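Local coordinates for protein propionate kinase (Francisella tularensis subsp. tularensis, PDB 3KHY) that probably catalyses the reversible transfer of phosphate between ATP and acetate or propionate, as a magnesium-dependent homodimeric kinase of the acetokinase family, at residues Gly227-Thr232 and Ser297-Lys302; Asn273-Val278 and Leu291-Phe296; Leu317-Gly322 and Asn333-Leu338; Ile323-Ala328 and Val367-Glu372. All coordinates share one frame; numbering follows the deposited sequence.

Contact 1 (Gly227-Thr232 and Ser297-Lys302)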
loop_
_atom_site.group_PDB
_atom_site.type_symbol
_atom_site.label_atom_id
_atom_site.label_comp_id
_atom_site.label_asym_id
_atom_site.label_seq_id
_atom_site.Cartn_x
_atom_site.Cartn_y
_atom_site.Cartn_z
ATOM N N GLY A 227 -2.164 -5.729 -2.188
ATOM C CA GLY A 227 -0.751 -5.999 -2.386
ATOM C C GLY A 227 -0.276 -6.015 -3.828
ATOM O O GLY A 227 -0.368 -5.004 -4.547
ATOM N N LEU A 228 0.243 -7.164 -4.243
ATOM C CA LEU A 228 0.817 -7.346 -5.583
ATOM C C LEU A 228 -0.221 -7.275 -6.702
ATOM O O LEU A 228 -1.412 -7.542 -6.476
ATOM C CB LEU A 228 1.552 -8.699 -5.658
ATOM C CG LEU A 228 2.757 -8.873 -4.732
ATOM C CD1 LEU A 228 3.463 -10.236 -4.983
ATOM C CD2 LEU A 228 3.742 -7.705 -4.908
ATOM N N VAL A 229 0.235 -6.923 -7.911
ATOM C CA VAL A 229 -0.599 -7.043 -9.111
ATOM C C VAL A 229 -0.913 -8.525 -9.348
ATOM O O VAL A 229 -0.046 -9.380 -9.175
ATOM C CB VAL A 229 0.115 -6.457 -10.362
ATOM C CG1 VAL A 229 -0.718 -6.678 -11.635
ATOM C CG2 VAL A 229 0.409 -4.972 -10.151
HETATM N N MSE A 230 -2.152 -8.835 -9.720
HETATM C CA MSE A 230 -2.541 -10.225 -9.965
HETATM C C MSE A 230 -3.272 -10.378 -11.309
HETATM O O MSE A 230 -3.363 -9.428 -12.077
HETATM C CB MSE A 230 -3.392 -10.753 -8.803
HETATM C CG MSE A 230 -2.947 -10.219 -7.446
HETATM SE SE MSE A 230 -3.865 -11.062 -5.909
HETATM C CE MSE A 230 -3.349 -9.756 -4.541
ATOM N N GLY A 231 -3.789 -11.570 -11.591
ATOM C CA GLY A 231 -4.465 -11.811 -12.861
ATOM C C GLY A 231 -5.637 -10.873 -13.098
ATOM O O GLY A 231 -5.741 -10.244 -14.149
ATOM N N THR A 232 -6.528 -10.776 -12.117
ATOM C CA THR A 232 -7.678 -9.883 -12.236
ATOM C C THR A 232 -7.872 -8.936 -11.041
ATOM O O THR A 232 -8.825 -8.153 -11.032
ATOM C CB THR A 232 -8.986 -10.674 -12.468
ATOM O OG1 THR A 232 -9.371 -11.348 -11.261
ATOM C CG2 THR A 232 -8.798 -11.702 -13.591
ATOM N N SER A 297 6.009 -6.537 -12.484
ATOM C CA SER A 297 7.350 -6.871 -12.012
ATOM C C SER A 297 7.898 -5.825 -11.054
ATOM O O SER A 297 8.548 -6.159 -10.075
ATOM C CB SER A 297 8.316 -7.038 -13.190
ATOM O OG SER A 297 7.875 -8.060 -14.076
ATOM N N HIS A 298 7.659 -4.554 -11.363
ATOM C CA HIS A 298 8.154 -3.466 -10.513
ATOM C C HIS A 298 7.524 -3.509 -9.130
ATOM O O HIS A 298 8.182 -3.258 -8.117
ATOM C CB HIS A 298 7.872 -2.122 -11.156
ATOM C CG HIS A 298 8.409 -0.969 -10.375
ATOM N ND1 HIS A 298 9.757 -0.690 -10.298
ATOM C CD2 HIS A 298 7.785 -0.032 -9.625
ATOM C CE1 HIS A 298 9.940 0.372 -9.534
ATOM N NE2 HIS A 298 8.759 0.794 -9.119
ATOM N N ARG A 299 6.237 -3.839 -9.070
ATOM C CA ARG A 299 5.596 -3.912 -7.764
ATOM C C ARG A 299 6.198 -5.043 -6.923
ATOM O O ARG A 299 6.475 -4.852 -5.730
ATOM C CB ARG A 299 4.074 -4.054 -7.859
ATOM C CG ARG A 299 3.448 -3.963 -6.461
ATOM C CD ARG A 299 1.949 -3.815 -6.460
ATOM N NE ARG A 299 1.447 -2.734 -7.315
ATOM C CZ ARG A 299 0.160 -2.614 -7.615
ATOM N NH1 ARG A 299 -0.701 -3.496 -7.107
ATOM N NH2 ARG A 299 -0.267 -1.640 -8.413
ATOM N N VAL A 300 6.452 -6.199 -7.538
ATOM C CA VAL A 300 7.113 -7.279 -6.787
ATOM C C VAL A 300 8.482 -6.804 -6.291
ATOM O O VAL A 300 8.847 -7.025 -5.132
ATOM C CB VAL A 300 7.323 -8.563 -7.634
ATOM C CG1 VAL A 300 8.140 -9.615 -6.832
ATOM C CG2 VAL A 300 5.982 -9.137 -8.100
ATOM N N ALA A 301 9.254 -6.171 -7.174
ATOM C CA ALA A 301 10.567 -5.668 -6.786
ATOM C C ALA A 301 10.487 -4.653 -5.645
ATOM O O ALA A 301 11.314 -4.686 -4.738
ATOM C CB ALA A 301 11.303 -5.073 -7.985
ATOM N N LYS A 302 9.493 -3.756 -5.676
ATOM C CA LYS A 302 9.315 -2.798 -4.585
ATOM C C LYS A 302 9.043 -3.458 -3.220
ATOM O O LYS A 302 9.560 -2.998 -2.194
ATOM C CB LYS A 302 8.222 -1.764 -4.913
ATOM C CG LYS A 302 8.754 -0.613 -5.763
ATOM C CD LYS A 302 7.682 0.380 -6.130
ATOM C CE LYS A 302 7.207 1.161 -4.917
ATOM N NZ LYS A 302 6.167 2.129 -5.348
#
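Arg299 reaches from helix 287-307 across the loop residues Gly227 to Val229, and its guanidinium is the tight part of the contact. Val229 CG2 sits over the centre of one guanidinium face, 3.5 Å from Arg299 CZ, the two side chains crossing at about a right angle. Arg299 NH1 donates to Gly227 O at 3.0 Å; the donor lies in the carbonyl plane, but the oxygen is tilted from the guanidinium plane, and the N-H...O angle is 145°. Arg299 CG stands anti to the backbone N (chi1 -173°); farther along, Arg299 CD packs 3.8 Å from Leu228 CA. On the other flank the fit is looser: Leu228 CD2 meets Val300 CA at 3.9 Å and Val300 CG2 at 4.2 Å, apolar touches in a buried layer that includes Leu201 of the predicted ATP site. Of the residues that touch, Arg299 alone is partly exposed. The dimer interface is close by, where Lys302 forms a salt bridge with Asp217 of the second subunit. Arg299 NH1 also bonds Ser234 O, so one guanidinium nitrogen bonds two main-chain carbonyls, which ties two points of the same loop to the helix.

Contact 2 (Asn273-Val278 and Leu291-Phe296)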
loop_
_atom_site.group_PDB
_atom_site.type_symbol
_atom_site.label_atom_id
_atom_site.label_comp_id
_atom_site.label_asym_id
_atom_site.label_seq_id
_atom_site.Cartn_x
_atom_site.Cartn_y
_atom_site.Cartn_z
ATOM N N ASN A 273 -5.866 -11.958 -18.450
ATOM C CA ASN A 273 -5.581 -12.283 -17.050
ATOM C C ASN A 273 -4.480 -13.328 -16.883
ATOM O O ASN A 273 -3.823 -13.387 -15.851
ATOM C CB ASN A 273 -6.843 -12.765 -16.334
ATOM C CG ASN A 273 -7.338 -14.097 -16.865
ATOM O OD1 ASN A 273 -7.762 -14.196 -18.011
ATOM N ND2 ASN A 273 -7.264 -15.133 -16.036
ATOM N N ASP A 274 -4.283 -14.150 -17.905
ATOM C CA ASP A 274 -3.338 -15.269 -17.829
ATOM C C ASP A 274 -1.921 -14.799 -18.177
ATOM O O ASP A 274 -1.670 -14.370 -19.297
ATOM C CB ASP A 274 -3.793 -16.385 -18.780
ATOM C CG ASP A 274 -2.855 -17.587 -18.783
ATOM O OD1 ASP A 274 -1.742 -17.513 -18.221
ATOM O OD2 ASP A 274 -3.237 -18.614 -19.371
HETATM N N MSE A 275 -1.002 -14.869 -17.218
HETATM C CA MSE A 275 0.357 -14.344 -17.429
HETATM C C MSE A 275 1.084 -14.966 -18.620
HETATM O O MSE A 275 1.895 -14.296 -19.272
HETATM C CB MSE A 275 1.221 -14.474 -16.172
HETATM C CG MSE A 275 2.655 -13.913 -16.364
HETATM SE SE MSE A 275 2.735 -12.044 -16.976
HETATM C CE MSE A 275 2.939 -11.161 -15.217
ATOM N N ARG A 276 0.810 -16.238 -18.892
ATOM C CA ARG A 276 1.391 -16.902 -20.055
ATOM C C ARG A 276 0.982 -16.206 -21.352
ATOM O O ARG A 276 1.808 -15.994 -22.238
ATOM C CB ARG A 276 0.974 -18.369 -20.108
ATOM C CG ARG A 276 1.371 -19.176 -18.888
ATOM C CD ARG A 276 0.981 -20.643 -19.050
ATOM N NE ARG A 276 1.563 -21.484 -18.006
ATOM C CZ ARG A 276 1.590 -22.814 -18.043
ATOM N NH1 ARG A 276 1.067 -23.460 -19.078
ATOM N NH2 ARG A 276 2.143 -23.498 -17.047
ATOM N N GLU A 277 -0.296 -15.854 -21.463
ATOM C CA GLU A 277 -0.784 -15.160 -22.646
ATOM C C GLU A 277 -0.264 -13.734 -22.697
ATOM O O GLU A 277 0.072 -13.224 -23.770
ATOM C CB GLU A 277 -2.310 -15.154 -22.689
ATOM C CG GLU A 277 -2.925 -16.539 -22.747
ATOM C CD GLU A 277 -4.408 -16.499 -23.056
ATOM O OE1 GLU A 277 -4.952 -15.380 -23.208
ATOM O OE2 GLU A 277 -5.024 -17.586 -23.157
ATOM N N VAL A 278 -0.217 -13.074 -21.541
ATOM C CA VAL A 278 0.379 -11.743 -21.492
ATOM C C VAL A 278 1.811 -11.795 -22.034
ATOM O O VAL A 278 2.183 -11.007 -22.900
ATOM C CB VAL A 278 0.359 -11.147 -20.066
ATOM C CG1 VAL A 278 1.047 -9.779 -20.051
ATOM C CG2 VAL A 278 -1.073 -11.032 -19.563
ATOM N N LEU A 291 3.632 -3.256 -20.821
ATOM C CA LEU A 291 3.395 -2.363 -19.677
ATOM C C LEU A 291 2.859 -3.128 -18.477
ATOM O O LEU A 291 3.230 -2.848 -17.334
ATOM C CB LEU A 291 2.408 -1.244 -20.044
ATOM C CG LEU A 291 2.087 -0.264 -18.909
ATOM C CD1 LEU A 291 3.356 0.465 -18.411
ATOM C CD2 LEU A 291 1.007 0.741 -19.321
ATOM N N ALA A 292 1.963 -4.075 -18.737
ATOM C CA ALA A 292 1.396 -4.895 -17.669
ATOM C C ALA A 292 2.512 -5.660 -16.957
ATOM O O ALA A 292 2.516 -5.778 -15.730
ATOM C CB ALA A 292 0.356 -5.867 -18.234
ATOM N N ILE A 293 3.460 -6.178 -17.732
ATOM C CA ILE A 293 4.591 -6.905 -17.157
ATOM C C ILE A 293 5.515 -5.980 -16.361
ATOM O O ILE A 293 6.011 -6.370 -15.308
ATOM C CB ILE A 293 5.374 -7.680 -18.246
ATOM C CG1 ILE A 293 4.560 -8.897 -18.708
ATOM C CG2 ILE A 293 6.742 -8.136 -17.732
ATOM C CD1 ILE A 293 5.148 -9.602 -19.934
ATOM N N GLU A 294 5.741 -4.763 -16.863
ATOM C CA GLU A 294 6.537 -3.775 -16.136
ATOM C C GLU A 294 5.848 -3.415 -14.818
ATOM O O GLU A 294 6.478 -3.415 -13.766
ATOM C CB GLU A 294 6.765 -2.502 -16.963
ATOM C CG GLU A 294 7.622 -2.718 -18.217
ATOM C CD GLU A 294 8.971 -3.320 -17.877
ATOM O OE1 GLU A 294 9.773 -2.636 -17.195
ATOM O OE2 GLU A 294 9.219 -4.480 -18.268
ATOM N N ILE A 295 4.555 -3.104 -14.869
ATOM C CA ILE A 295 3.842 -2.743 -13.631
ATOM C C ILE A 295 3.890 -3.909 -12.632
ATOM O O ILE A 295 4.211 -3.730 -11.464
ATOM C CB ILE A 295 2.397 -2.314 -13.927
ATOM C CG1 ILE A 295 2.400 -1.047 -14.789
ATOM C CG2 ILE A 295 1.637 -2.046 -12.634
ATOM C CD1 ILE A 295 1.014 -0.642 -15.277
ATOM N N PHE A 296 3.574 -5.106 -13.102
ATOM C CA PHE A 296 3.593 -6.306 -12.258
ATOM C C PHE A 296 4.978 -6.525 -11.644
ATOM O O PHE A 296 5.118 -6.675 -10.428
ATOM C CB PHE A 296 3.171 -7.488 -13.135
ATOM C CG PHE A 296 3.199 -8.843 -12.467
ATOM C CD1 PHE A 296 4.388 -9.544 -12.332
ATOM C CD2 PHE A 296 2.011 -9.466 -12.094
ATOM C CE1 PHE A 296 4.413 -10.805 -11.768
ATOM C CE2 PHE A 296 2.024 -10.737 -11.532
ATOM C CZ PHE A 296 3.227 -11.411 -11.371
#
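Met275, in the first turn of helix 275-283, and Val278 face helix 287-307 at Ala292, Ile293 and Phe296, with the nearest CA atoms, those of Val278 and Ile293, 7.7 Å apart. The selenomethionine side chain of Met275 leaves the backbone with CG anti to N (chi1 -179°) and bends at its next two torsions. Its tip and that of Phe296 reach toward each other: Met275 CE lies over the centre of one ring face, 3.5 Å from the centroid of the Phe296 ring and 6° off the normal, a CH-pi contact. Met275 SE stands farther back, 5.4 Å from the same centroid, in a Met-aromatic contact, and rests against Ile293 CG1 at 4.0 Å. Val278 and Ile293 slide past each other in opposite directions, with Val278 CG1 3.9 Å from Ile293 CG1; Ala292 CB touches Val278 CG1 more loosely. The packing is wholly apolar. Just before it, Asp274 is the N-cap of its helix, OD1 accepting from Arg276 N at 2.9 Å. Residues 274 to 276 belong to the predicted ATP site. Ile330 of helix 328-337 closes on Met275, Ile293 and Phe296, helix 265-270 packs against Met275, Val278 and Ala292, and the Phe296 side chain lies close to Leu201 of strand 196-201.

Contact 3 (Leu317-Gly322 and Asn333-Leu338)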
loop_
_atom_site.group_PDB
_atom_site.type_symbol
_atom_site.label_atom_id
_atom_site.label_comp_id
_atom_site.label_asym_id
_atom_site.label_seq_id
_atom_site.Cartn_x
_atom_site.Cartn_y
_atom_site.Cartn_z
ATOM N N LEU A 317 15.887 -14.966 -1.782
ATOM C CA LEU A 317 14.591 -14.575 -2.327
ATOM C C LEU A 317 14.070 -15.828 -3.023
ATOM O O LEU A 317 14.807 -16.442 -3.801
ATOM C CB LEU A 317 14.764 -13.450 -3.339
ATOM C CG LEU A 317 13.542 -13.116 -4.203
ATOM C CD1 LEU A 317 12.351 -12.688 -3.327
ATOM C CD2 LEU A 317 13.900 -12.021 -5.201
ATOM N N VAL A 318 12.827 -16.231 -2.734
ATOM C CA VAL A 318 12.284 -17.485 -3.296
ATOM C C VAL A 318 11.041 -17.238 -4.149
ATOM O O VAL A 318 10.084 -16.627 -3.667
ATOM C CB VAL A 318 11.906 -18.480 -2.183
ATOM C CG1 VAL A 318 11.454 -19.807 -2.792
ATOM C CG2 VAL A 318 13.086 -18.692 -1.225
ATOM N N PHE A 319 11.065 -17.690 -5.413
ATOM C CA PHE A 319 9.900 -17.617 -6.291
ATOM C C PHE A 319 9.134 -18.932 -6.215
ATOM O O PHE A 319 9.734 -20.010 -6.209
ATOM C CB PHE A 319 10.318 -17.413 -7.762
ATOM C CG PHE A 319 10.899 -16.057 -8.061
ATOM C CD1 PHE A 319 10.067 -14.955 -8.218
ATOM C CD2 PHE A 319 12.274 -15.893 -8.232
ATOM C CE1 PHE A 319 10.587 -13.706 -8.516
ATOM C CE2 PHE A 319 12.807 -14.637 -8.531
ATOM C CZ PHE A 319 11.958 -13.541 -8.677
ATOM N N THR A 320 7.814 -18.849 -6.184
ATOM C CA THR A 320 6.988 -20.042 -6.174
ATOM C C THR A 320 5.631 -19.699 -6.795
ATOM O O THR A 320 5.410 -18.560 -7.205
ATOM C CB THR A 320 6.832 -20.610 -4.743
ATOM O OG1 THR A 320 6.273 -21.929 -4.811
ATOM C CG2 THR A 320 5.932 -19.701 -3.879
ATOM N N GLY A 321 4.745 -20.685 -6.893
ATOM C CA GLY A 321 3.452 -20.488 -7.531
ATOM C C GLY A 321 3.516 -20.778 -9.025
ATOM O O GLY A 321 4.598 -20.967 -9.577
ATOM N N GLY A 322 2.359 -20.803 -9.683
ATOM C CA GLY A 322 2.292 -21.125 -11.104
ATOM C C GLY A 322 3.207 -20.269 -11.969
ATOM O O GLY A 322 3.858 -20.762 -12.898
ATOM N N ASN A 333 12.802 -10.391 -15.272
ATOM C CA ASN A 333 12.392 -9.004 -15.267
ATOM C C ASN A 333 12.423 -8.475 -13.833
ATOM O O ASN A 333 12.971 -7.409 -13.563
ATOM C CB ASN A 333 10.997 -8.861 -15.878
ATOM C CG ASN A 333 10.591 -7.411 -16.070
ATOM O OD1 ASN A 333 10.691 -6.593 -15.150
ATOM N ND2 ASN A 333 10.124 -7.084 -17.267
ATOM N N ILE A 334 11.857 -9.238 -12.907
ATOM C CA ILE A 334 11.865 -8.825 -11.506
ATOM C C ILE A 334 13.290 -8.641 -10.959
ATOM O O ILE A 334 13.588 -7.654 -10.298
ATOM C CB ILE A 334 11.071 -9.817 -10.647
ATOM C CG1 ILE A 334 9.581 -9.719 -11.016
ATOM C CG2 ILE A 334 11.270 -9.531 -9.165
ATOM C CD1 ILE A 334 8.737 -10.857 -10.457
ATOM N N ILE A 335 14.175 -9.591 -11.234
ATOM C CA ILE A 335 15.545 -9.501 -10.721
ATOM C C ILE A 335 16.290 -8.334 -11.374
ATOM O O ILE A 335 17.094 -7.636 -10.739
ATOM C CB ILE A 335 16.284 -10.839 -10.924
ATOM C CG1 ILE A 335 15.603 -11.933 -10.095
ATOM C CG2 ILE A 335 17.770 -10.713 -10.574
ATOM C CD1 ILE A 335 15.487 -11.611 -8.611
ATOM N N SER A 336 16.015 -8.115 -12.653
ATOM C CA SER A 336 16.545 -6.951 -13.353
ATOM C C SER A 336 16.259 -5.668 -12.568
ATOM O O SER A 336 17.127 -4.801 -12.418
ATOM C CB SER A 336 15.918 -6.853 -14.746
ATOM O OG SER A 336 16.488 -5.786 -15.468
ATOM N N LYS A 337 15.042 -5.553 -12.052
ATOM C CA LYS A 337 14.657 -4.338 -11.337
ATOM C C LYS A 337 15.280 -4.252 -9.943
ATOM O O LYS A 337 15.220 -3.215 -9.296
ATOM C CB LYS A 337 13.127 -4.220 -11.288
ATOM C CG LYS A 337 12.550 -3.873 -12.669
ATOM C CD LYS A 337 11.034 -3.894 -12.716
ATOM C CE LYS A 337 10.523 -3.213 -13.996
ATOM N NZ LYS A 337 11.127 -3.764 -15.258
ATOM N N LEU A 338 15.867 -5.356 -9.486
ATOM C CA LEU A 338 16.492 -5.422 -8.169
ATOM C C LEU A 338 18.023 -5.312 -8.262
ATOM O O LEU A 338 18.730 -5.578 -7.299
ATOM C CB LEU A 338 16.106 -6.720 -7.458
ATOM C CG LEU A 338 14.655 -6.740 -6.953
ATOM C CD1 LEU A 338 14.188 -8.172 -6.665
ATOM C CD2 LEU A 338 14.464 -5.847 -5.730
#
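Beside the packing of Phe319 and Leu317 against helix 328-337, Lys337 NZ is gripped twice: it donates to Asn333 OD1 at 2.9 Å, one turn back on its own helix, and forms a salt bridge with Glu294 of helix 287-307. The donor is tilted 22° from the plane of the Asn333 carbonyl, and Asn333 ND2 in turn bonds the same carboxylate, so the amide and the lysine together clasp Glu294. The inner side of the helix is apolar. Phe319 CG lies anti to the carbonyl carbon (chi1 -70°). Ile335 CD1 lies near the plane of the Phe319 ring, at its edge, 4.0 Å from Phe319 CZ, and also meets Leu317 CD2 at 3.8 Å. The segments 317-320 and 333-337 run nearly antiparallel, at 158° with their axes 12.0 Å apart, as in an alpha/beta layer of the ATPase fold shared with actin, where the glycine-rich turn after the strand carries predicted ATP-binding residues such as Gly322. Phe319 and Ile334 slide past each other in opposite directions, with Phe319 CE1 3.9 Å from Ile334 CD1. Leu317 CD2 and Leu338 CD1 approach tip to tip at 4.1 Å, near Phe343, which touches both leucines. Ile334 also packs on Leu201 of strand 196-201.

Contact 4 (Ile323-Ala328 and Val367-Glu372)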
loop_
_atom_site.group_PDB
_atom_site.type_symbol
_atom_site.label_atom_id
_atom_site.label_comp_id
_atom_site.label_asym_id
_atom_site.label_seq_id
_atom_site.Cartn_x
_atom_site.Cartn_y
_atom_site.Cartn_z
ATOM N N ILE A 323 3.252 -18.976 -11.675
ATOM C CA ILE A 323 4.116 -18.063 -12.417
ATOM C C ILE A 323 5.543 -18.134 -11.902
ATOM O O ILE A 323 6.494 -18.223 -12.681
ATOM C CB ILE A 323 3.623 -16.604 -12.277
ATOM C CG1 ILE A 323 2.215 -16.451 -12.866
ATOM C CG2 ILE A 323 4.601 -15.643 -12.927
ATOM C CD1 ILE A 323 1.566 -15.112 -12.553
ATOM N N GLY A 324 5.694 -18.099 -10.582
ATOM C CA GLY A 324 7.008 -18.081 -9.957
ATOM C C GLY A 324 7.829 -19.308 -10.326
ATOM O O GLY A 324 9.051 -19.228 -10.512
ATOM N N GLU A 325 7.155 -20.444 -10.462
ATOM C CA GLU A 325 7.852 -21.697 -10.754
ATOM C C GLU A 325 8.237 -21.854 -12.222
ATOM O O GLU A 325 9.200 -22.548 -12.546
ATOM C CB GLU A 325 6.996 -22.899 -10.321
ATOM C CG GLU A 325 6.828 -23.020 -8.804
ATOM C CD GLU A 325 5.670 -23.939 -8.394
ATOM O OE1 GLU A 325 5.393 -24.934 -9.103
ATOM O OE2 GLU A 325 5.031 -23.661 -7.360
ATOM N N ASN A 326 7.485 -21.205 -13.103
ATOM C CA ASN A 326 7.521 -21.537 -14.522
ATOM C C ASN A 326 7.916 -20.407 -15.468
ATOM O O ASN A 326 8.419 -20.666 -16.559
ATOM C CB ASN A 326 6.164 -22.103 -14.941
ATOM C CG ASN A 326 5.847 -23.404 -14.233
ATOM O OD1 ASN A 326 6.590 -24.374 -14.359
ATOM N ND2 ASN A 326 4.756 -23.423 -13.466
ATOM N N ALA A 327 7.687 -19.167 -15.057
ATOM C CA ALA A 327 7.893 -18.020 -15.951
ATOM C C ALA A 327 9.313 -17.427 -15.861
ATOM O O ALA A 327 9.541 -16.484 -15.122
ATOM C CB ALA A 327 6.830 -16.938 -15.670
ATOM N N ALA A 328 10.265 -17.972 -16.617
ATOM C CA ALA A 328 11.645 -17.485 -16.540
ATOM C C ALA A 328 11.750 -16.012 -16.905
ATOM O O ALA A 328 12.541 -15.284 -16.320
ATOM C CB ALA A 328 12.583 -18.327 -17.440
ATOM N N VAL A 367 14.064 -21.077 -6.884
ATOM C CA VAL A 367 12.751 -21.490 -7.329
ATOM C C VAL A 367 12.411 -22.767 -6.574
ATOM O O VAL A 367 13.143 -23.755 -6.647
ATOM C CB VAL A 367 12.717 -21.787 -8.832
ATOM C CG1 VAL A 367 11.330 -22.261 -9.227
ATOM C CG2 VAL A 367 13.115 -20.552 -9.633
ATOM N N ILE A 368 11.297 -22.746 -5.851
ATOM C CA ILE A 368 10.861 -23.902 -5.080
ATOM C C ILE A 368 9.386 -24.125 -5.374
ATOM O O ILE A 368 8.581 -23.197 -5.277
ATOM C CB ILE A 368 11.056 -23.653 -3.563
ATOM C CG1 ILE A 368 12.536 -23.412 -3.251
ATOM C CG2 ILE A 368 10.497 -24.829 -2.745
ATOM C CD1 ILE A 368 12.823 -23.188 -1.739
ATOM N N ALA A 369 9.030 -25.340 -5.759
ATOM C CA ALA A 369 7.649 -25.637 -6.118
ATOM C C ALA A 369 6.806 -25.673 -4.858
ATOM O O ALA A 369 7.192 -26.290 -3.871
ATOM C CB ALA A 369 7.564 -26.975 -6.853
ATOM N N THR A 370 5.661 -25.012 -4.873
ATOM C CA THR A 370 4.794 -25.079 -3.704
ATOM C C THR A 370 3.895 -26.317 -3.806
ATOM O O THR A 370 3.706 -26.874 -4.888
ATOM C CB THR A 370 3.976 -23.784 -3.497
ATOM O OG1 THR A 370 3.331 -23.826 -2.219
ATOM C CG2 THR A 370 2.920 -23.608 -4.571
ATOM N N ASN A 371 3.363 -26.766 -2.676
ATOM C CA ASN A 371 2.495 -27.941 -2.676
ATOM C C ASN A 371 1.556 -27.803 -1.486
ATOM O O ASN A 371 1.771 -28.397 -0.433
ATOM C CB ASN A 371 3.313 -29.239 -2.584
ATOM C CG ASN A 371 2.475 -30.489 -2.871
ATOM O OD1 ASN A 371 1.242 -30.467 -2.776
ATOM N ND2 ASN A 371 3.140 -31.578 -3.224
ATOM N N GLU A 372 0.542 -26.967 -1.649
ATOM C CA GLU A 372 -0.333 -26.627 -0.536
ATOM C C GLU A 372 -1.143 -27.841 -0.095
ATOM O O GLU A 372 -1.464 -27.978 1.071
ATOM C CB GLU A 372 -1.268 -25.484 -0.938
ATOM C CG GLU A 372 -0.545 -24.163 -1.188
ATOM C CD GLU A 372 -1.131 -23.383 -2.353
ATOM O OE1 GLU A 372 -0.778 -23.685 -3.520
ATOM O OE2 GLU A 372 -1.942 -22.467 -2.100
HETATM O O HOH W 1 3.773 -26.838 -7.879
#
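Glu325 lays its carboxylate against the chain at Ala369 and Thr370. Thr370 N donates to Glu325 OE2 at 2.9 Å in an almost straight bond (171°), although the donor stands above the carboxylate plane, 59° out of it. Gly321 N and Thr320 OG1 also meet OE2, in weak hydrogen bonds. The side chain is extended beyond CG, and Glu325 CD passes 3.5 Å from Ala369 CA. Thr370 CG2 closes on Glu325 OE2 at 3.5 Å; the two side chains cross at about a right angle. One water donates both to Glu325 OE1 at 2.8 Å and to Thr370 O at 3.0 Å, bridging the two segments a second time. Val367 CG1 packs 3.8 Å from Glu325 CA, against the short helix 321-326. In the next shell, Ser177 OG holds Thr370 OG1, and Ile368 O bonds Thr320 OG1. Further along the chain, Asn371 caps helix 372-382 through Leu374 N, and Glu372, a predicted magnesium ligand, forms a salt bridge with Arg85. Residues 323 to 326 are part of the predicted ATP site, so the carboxylate-to-main-chain bond joins the nucleotide turn to the segment leading to the predicted metal site. The straight N-H bond and the donating water would be consistent with a charged carboxylate.

In the fold
Contacts 1, 2 and 3 are buried, whereas contact 4 is partly exposed and has a bridging water. Contacts 1 and 2 share helix 287-307, and contact 2 is nested in the chain loop closed by contact 1; both touch the second subunit, unlike contact 4. Helix 328-337 of contact 3 packs along the same long helix, and Glu294 ties contact 2 to contact 3. Contacts 3 and 4 share helix 321-326 and are joined by probable hydrogen bonds between Phe319 O and Ile368 N and between Thr320 OG1 and Ile368 O. Contacts 2 and 3 are apolar across their segments, while in contacts 1 and 4 a charged side chain grips main-chain atoms, both at places where at least one partner is irregular chain.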